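Local atomic coordinates of putative thiol-disulfide oxidoreductase (Bacteroides vulgatus, PDB entry 4GRF), a protein that is a putative thiol-disulfide oxidoreductase, of which this chain is the thioredoxin domain, probably exchanging disulfides with partner thiols through a redox-active disulfide. Residues S21-L24 with N25-K28; D97-D100 with V101-Y105. All blocks are in the same frame, centred on the assembly; numbering follows the deposited sequence. Where two conformers were deposited one is given.

Contact 1: residues S21-L24 with N25-K28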
loop_
_atom_site.group_PDB
_atom_site.type_symbol
_atom_site.label_atom_id
_atom_site.label_comp_id
_atom_site.label_asym_id
_atom_site.label_seq_id
_atom_site.Cartn_x
_atom_site.Cartn_y
_atom_site.Cartn_z
ATOM N N SER A 21 1.120 -16.024 -0.822
ATOM C CA SER A 21 0.121 -15.185 -0.202
ATOM C C SER A 21 0.815 -14.353 0.871
ATOM O O SER A 21 1.572 -14.884 1.684
ATOM C CB SER A 21 -0.973 -16.036 0.438
ATOM O OG SER A 21 -1.864 -16.500 -0.550
ATOM N N VAL A 22 0.557 -13.053 0.861
ATOM C CA VAL A 22 1.150 -12.132 1.818
ATOM C C VAL A 22 0.033 -11.202 2.277
ATOM O O VAL A 22 -0.702 -10.646 1.449
ATOM C CB VAL A 22 2.287 -11.302 1.187
ATOM C CG1 VAL A 22 2.841 -10.307 2.202
ATOM C CG2 VAL A 22 3.407 -12.216 0.703
ATOM N N SER A 23 -0.111 -11.097 3.594
ATOM C CA SER A 23 -1.187 -10.347 4.229
ATOM C C SER A 23 -0.656 -9.119 4.961
ATOM O O SER A 23 0.486 -9.081 5.353
ATOM C CB SER A 23 -1.865 -11.209 5.282
ATOM O OG SER A 23 -0.986 -11.401 6.368
ATOM N N LEU A 24 -1.523 -8.149 5.174
ATOM C CA LEU A 24 -1.161 -6.963 5.939
ATOM C C LEU A 24 -0.666 -7.366 7.333
ATOM O O LEU A 24 0.289 -6.793 7.853
ATOM C CB LEU A 24 -2.354 -6.019 6.037
ATOM C CG LEU A 24 -2.115 -4.758 6.881
ATOM C CD1 LEU A 24 -0.925 -3.940 6.392
ATOM C CD2 LEU A 24 -3.396 -3.938 6.919
ATOM N N ASN A 25 -1.303 -8.374 7.921
ATOM C CA ASN A 25 -0.928 -8.864 9.267
ATOM C C ASN A 25 0.521 -9.354 9.340
ATOM O O ASN A 25 1.143 -9.342 10.406
ATOM C CB ASN A 25 -1.900 -9.977 9.680
ATOM C CG ASN A 25 -1.631 -10.509 11.082
ATOM O OD1 ASN A 25 -1.713 -9.764 12.066
ATOM N ND2 ASN A 25 -1.309 -11.805 11.179
ATOM N N ASP A 26 1.084 -9.765 8.196
ATOM C CA ASP A 26 2.445 -10.242 8.151
ATOM C C ASP A 26 3.433 -9.167 8.574
ATOM O O ASP A 26 4.573 -9.474 8.936
ATOM C CB ASP A 26 2.806 -10.749 6.746
ATOM C CG ASP A 26 2.149 -12.071 6.406
ATOM O OD1 ASP A 26 1.776 -12.845 7.329
ATOM O OD2 ASP A 26 2.028 -12.359 5.197
ATOM N N PHE A 27 2.996 -7.915 8.544
ATOM C CA PHE A 27 3.882 -6.795 8.828
ATOM C C PHE A 27 3.643 -6.140 10.180
ATOM O O PHE A 27 4.145 -5.033 10.446
ATOM C CB PHE A 27 3.757 -5.770 7.714
ATOM C CG PHE A 27 4.057 -6.352 6.367
ATOM C CD1 PHE A 27 5.359 -6.644 6.007
ATOM C CD2 PHE A 27 3.030 -6.646 5.482
ATOM C CE1 PHE A 27 5.638 -7.210 4.771
ATOM C CE2 PHE A 27 3.305 -7.204 4.242
ATOM C CZ PHE A 27 4.603 -7.494 3.894
ATOM N N LYS A 28 2.888 -6.819 11.031
ATOM C CA LYS A 28 2.778 -6.395 12.406
ATOM C C LYS A 28 4.178 -6.214 12.984
ATOM O O LYS A 28 5.103 -6.999 12.706
ATOM C CB LYS A 28 1.980 -7.415 13.227
ATOM C CG LYS A 28 0.479 -7.380 12.976
ATOM C CD LYS A 28 -0.216 -6.412 13.911
ATOM C CE LYS A 28 -1.692 -6.211 13.612
ATOM N NZ LYS A 28 -2.439 -7.397 13.133
#
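The backbone N of D26 faces two oxygens of S23. It donates to the carbonyl O of S23 at 3.0 Å. It also makes a weak bond to S23 OG at 3.2 Å, less certain because S23 has two conformers. The carboxylate of D26 returns the grip. Its OD2 takes the backbone N-H of S23 in a nearly straight bond of 3.0 Å (173°). That N-H comes from above the carboxylate plane. D26 CG lies anti to its carbonyl carbon (chi1 -73°), which sets the carboxylate beside its own backbone N, facing S23. The two-way exchange between S23 and D26 is a capping box, with S23 as N-cap of the short 3-10 turn that follows strand 21-23. The turn leads on from the small hairpin of 13-15 and 21-23 to central strand 31-37 of the thioredoxin fold. F27 N continues it with a bond to the carbonyl O of L24 at 3.0 Å. The F27 ring then lies across V22 at about a right angle. V22 CG1, anti to its backbone N (chi1 178°), comes obliquely to F27 CZ at 3.7 Å. The same methyl also lies against D26 OD2. The ring of Y66 meets that of F27, and its hydroxyl bonds to V22 O. L24 is buried and packs on V32 and V34. Further on, K28 NZ donates to N25 OD1 at 2.7 Å, in the plane of the side-chain carbonyl.

Contact 2: residues D97-D100 with V101-Y105; sequences DVKD and VLESY
D97 begins the run with its carbonyl O, which takes the backbone N-H of V101. V101 CG2 rests beside that oxygen, 3.4 Å from D97 O. V98 repeats the pattern one step on. Its O accepts from L102 N, and the two side chains lie side by side, pointing the same way. V98 CG1 meets L102 CD1 at 3.9 Å, a light apolar touch. L102 also packs on I107, just beyond the helix. K99 O receives E103 N. The side chains of K99 and E103 cross at a slant. Their salt bridge is long, 4.0 Å from K99 NZ to E103 OE2, and the place of OE2 is doubtful. D100 O accepts from S104 N at 2.9 Å. These i to i+4 bonds are the regular ladder of helix 95-104. At its last turn S104 OG sits between its own backbone N and carbonyl carbon (chi1 78°), and from there it donates to V101 O at 2.9 Å. Y105 N reaches the same oxygen at 3.1 Å, from the same face of its plane. Replacing S104 by an alanine would probably leave V101 O with one donor instead of two and the last turn less firmly held. E103 lies about 7 Å, side chain to side chain, from C106, the residue that binds glutathione covalently. D100 OD1 and E103 OE1 are 4.8 Å apart. These like charges would probably repel mildly, and K99 may offset this, though its bridge to E103 is long and doubtful.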
loop_
_atom_site.group_PDB
_atom_site.type_symbol
_atom_site.label_atom_id
_atom_site.label_comp_id
_atom_site.label_asym_id
_atom_site.label_seq_id
_atom_site.Cartn_x
_atom_site.Cartn_y
_atom_site.Cartn_z
ATOM N N ASP A 97 -11.911 -11.194 -4.038
ATOM C CA ASP A 97 -11.600 -10.448 -2.809
ATOM C C ASP A 97 -11.634 -8.943 -3.009
ATOM O O ASP A 97 -11.699 -8.191 -2.041
ATOM C CB ASP A 97 -10.231 -10.825 -2.275
ATOM C CG ASP A 97 -10.195 -12.212 -1.695
ATOM O OD1 ASP A 97 -11.244 -12.710 -1.209
ATOM O OD2 ASP A 97 -9.102 -12.805 -1.726
ATOM N N VAL A 98 -11.595 -8.501 -4.264
ATOM C CA VAL A 98 -11.508 -7.077 -4.546
ATOM C C VAL A 98 -12.631 -6.254 -3.918
ATOM O O VAL A 98 -12.381 -5.266 -3.243
ATOM C CB VAL A 98 -11.510 -6.816 -6.057
ATOM C CG1 VAL A 98 -11.670 -5.327 -6.344
ATOM C CG2 VAL A 98 -10.229 -7.357 -6.678
ATOM N N LYS A 99 -13.878 -6.649 -4.157
ATOM C CA LYS A 99 -14.998 -5.889 -3.640
ATOM C C LYS A 99 -14.984 -5.855 -2.105
ATOM O O LYS A 99 -15.212 -4.808 -1.510
ATOM C CB LYS A 99 -16.317 -6.472 -4.154
ATOM C CG LYS A 99 -17.521 -5.571 -3.930
ATOM C CD LYS A 99 -18.785 -6.175 -4.520
ATOM C CE LYS A 99 -20.010 -5.357 -4.155
ATOM N NZ LYS A 99 -21.271 -6.053 -4.530
ATOM N N ASP A 100 -14.697 -6.988 -1.477
ATOM C CA ASP A 100 -14.678 -7.060 -0.011
ATOM C C ASP A 100 -13.629 -6.124 0.599
ATOM O O ASP A 100 -13.881 -5.463 1.600
ATOM C CB ASP A 100 -14.403 -8.483 0.461
ATOM C CG ASP A 100 -15.523 -9.435 0.108
ATOM O OD1 ASP A 100 -16.702 -9.007 0.144
ATOM O OD2 ASP A 100 -15.222 -10.603 -0.214
ATOM N N VAL A 101 -12.444 -6.088 -0.001
ATOM C CA VAL A 101 -11.376 -5.231 0.498
ATOM C C VAL A 101 -11.742 -3.763 0.340
ATOM O O VAL A 101 -11.615 -2.979 1.288
ATOM C CB VAL A 101 -10.026 -5.557 -0.194
ATOM C CG1 VAL A 101 -8.977 -4.520 0.165
ATOM C CG2 VAL A 101 -9.563 -6.940 0.234
ATOM N N LEU A 102 -12.163 -3.359 -0.861
ATOM C CA LEU A 102 -12.555 -1.981 -1.085
ATOM C C LEU A 102 -13.679 -1.543 -0.167
ATOM O O LEU A 102 -13.658 -0.429 0.343
ATOM C CB LEU A 102 -12.965 -1.749 -2.526
ATOM C CG LEU A 102 -11.823 -1.975 -3.520
ATOM C CD1 LEU A 102 -12.314 -1.732 -4.929
ATOM C CD2 LEU A 102 -10.632 -1.075 -3.208
ATOM N N GLU A 103 -14.674 -2.398 0.027
ATOM C CA GLU A 103 -15.766 -2.036 0.914
ATOM C C GLU A 103 -15.271 -1.909 2.351
ATOM O O GLU A 103 -15.613 -0.959 3.041
ATOM C CB GLU A 103 -16.891 -3.051 0.814
ATOM C CG GLU A 103 -17.652 -2.956 -0.497
ATOM C CD GLU A 103 -18.755 -3.988 -0.594
ATOM O OE1 GLU A 103 -18.953 -4.730 0.393
ATOM O OE2 GLU A 103 -19.415 -4.058 -1.654
ATOM N N SER A 104 -14.428 -2.839 2.785
ATOM C CA SER A 104 -13.954 -2.838 4.166
ATOM C C SER A 104 -13.135 -1.586 4.503
ATOM O O SER A 104 -13.139 -1.142 5.641
ATOM C CB SER A 104 -13.162 -4.120 4.471
ATOM O OG SER A 104 -11.849 -4.075 3.950
ATOM N N TYR A 105 -12.424 -1.027 3.511
ATOM C CA TYR A 105 -11.656 0.203 3.699
ATOM C C TYR A 105 -12.422 1.434 3.246
ATOM O O TYR A 105 -11.909 2.551 3.323
ATOM C CB TYR A 105 -10.308 0.118 2.959
ATOM C CG TYR A 105 -9.257 -0.654 3.730
ATOM C CD1 TYR A 105 -9.193 -2.044 3.662
ATOM C CD2 TYR A 105 -8.332 0.012 4.542
ATOM C CE1 TYR A 105 -8.226 -2.748 4.361
ATOM C CE2 TYR A 105 -7.358 -0.669 5.242
ATOM C CZ TYR A 105 -7.308 -2.044 5.174
ATOM O OH TYR A 105 -6.353 -2.702 5.878
#

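Overall arrangement
From the N terminus, contact 1 comes first. It closes a short turn where the hairpin of 13-15 and 21-23 gives way to strand 31-37, the strand that leads to the C41-C44 disulfide. Contact 2 follows much later, along most of helix 95-104, closing helical turns rather than a loop. Both are local and lie in series, so they neither nest nor cross. Their centres are about 16 Å apart. They meet where L24 CD2 packs on Y105 OH at 3.4 Å. Y105 also meets the ring of F36 and bonds to P10 O. The early hairpin region, the central sheet and the end of helix 95-104 thus join around L24 and Y105, just before C106.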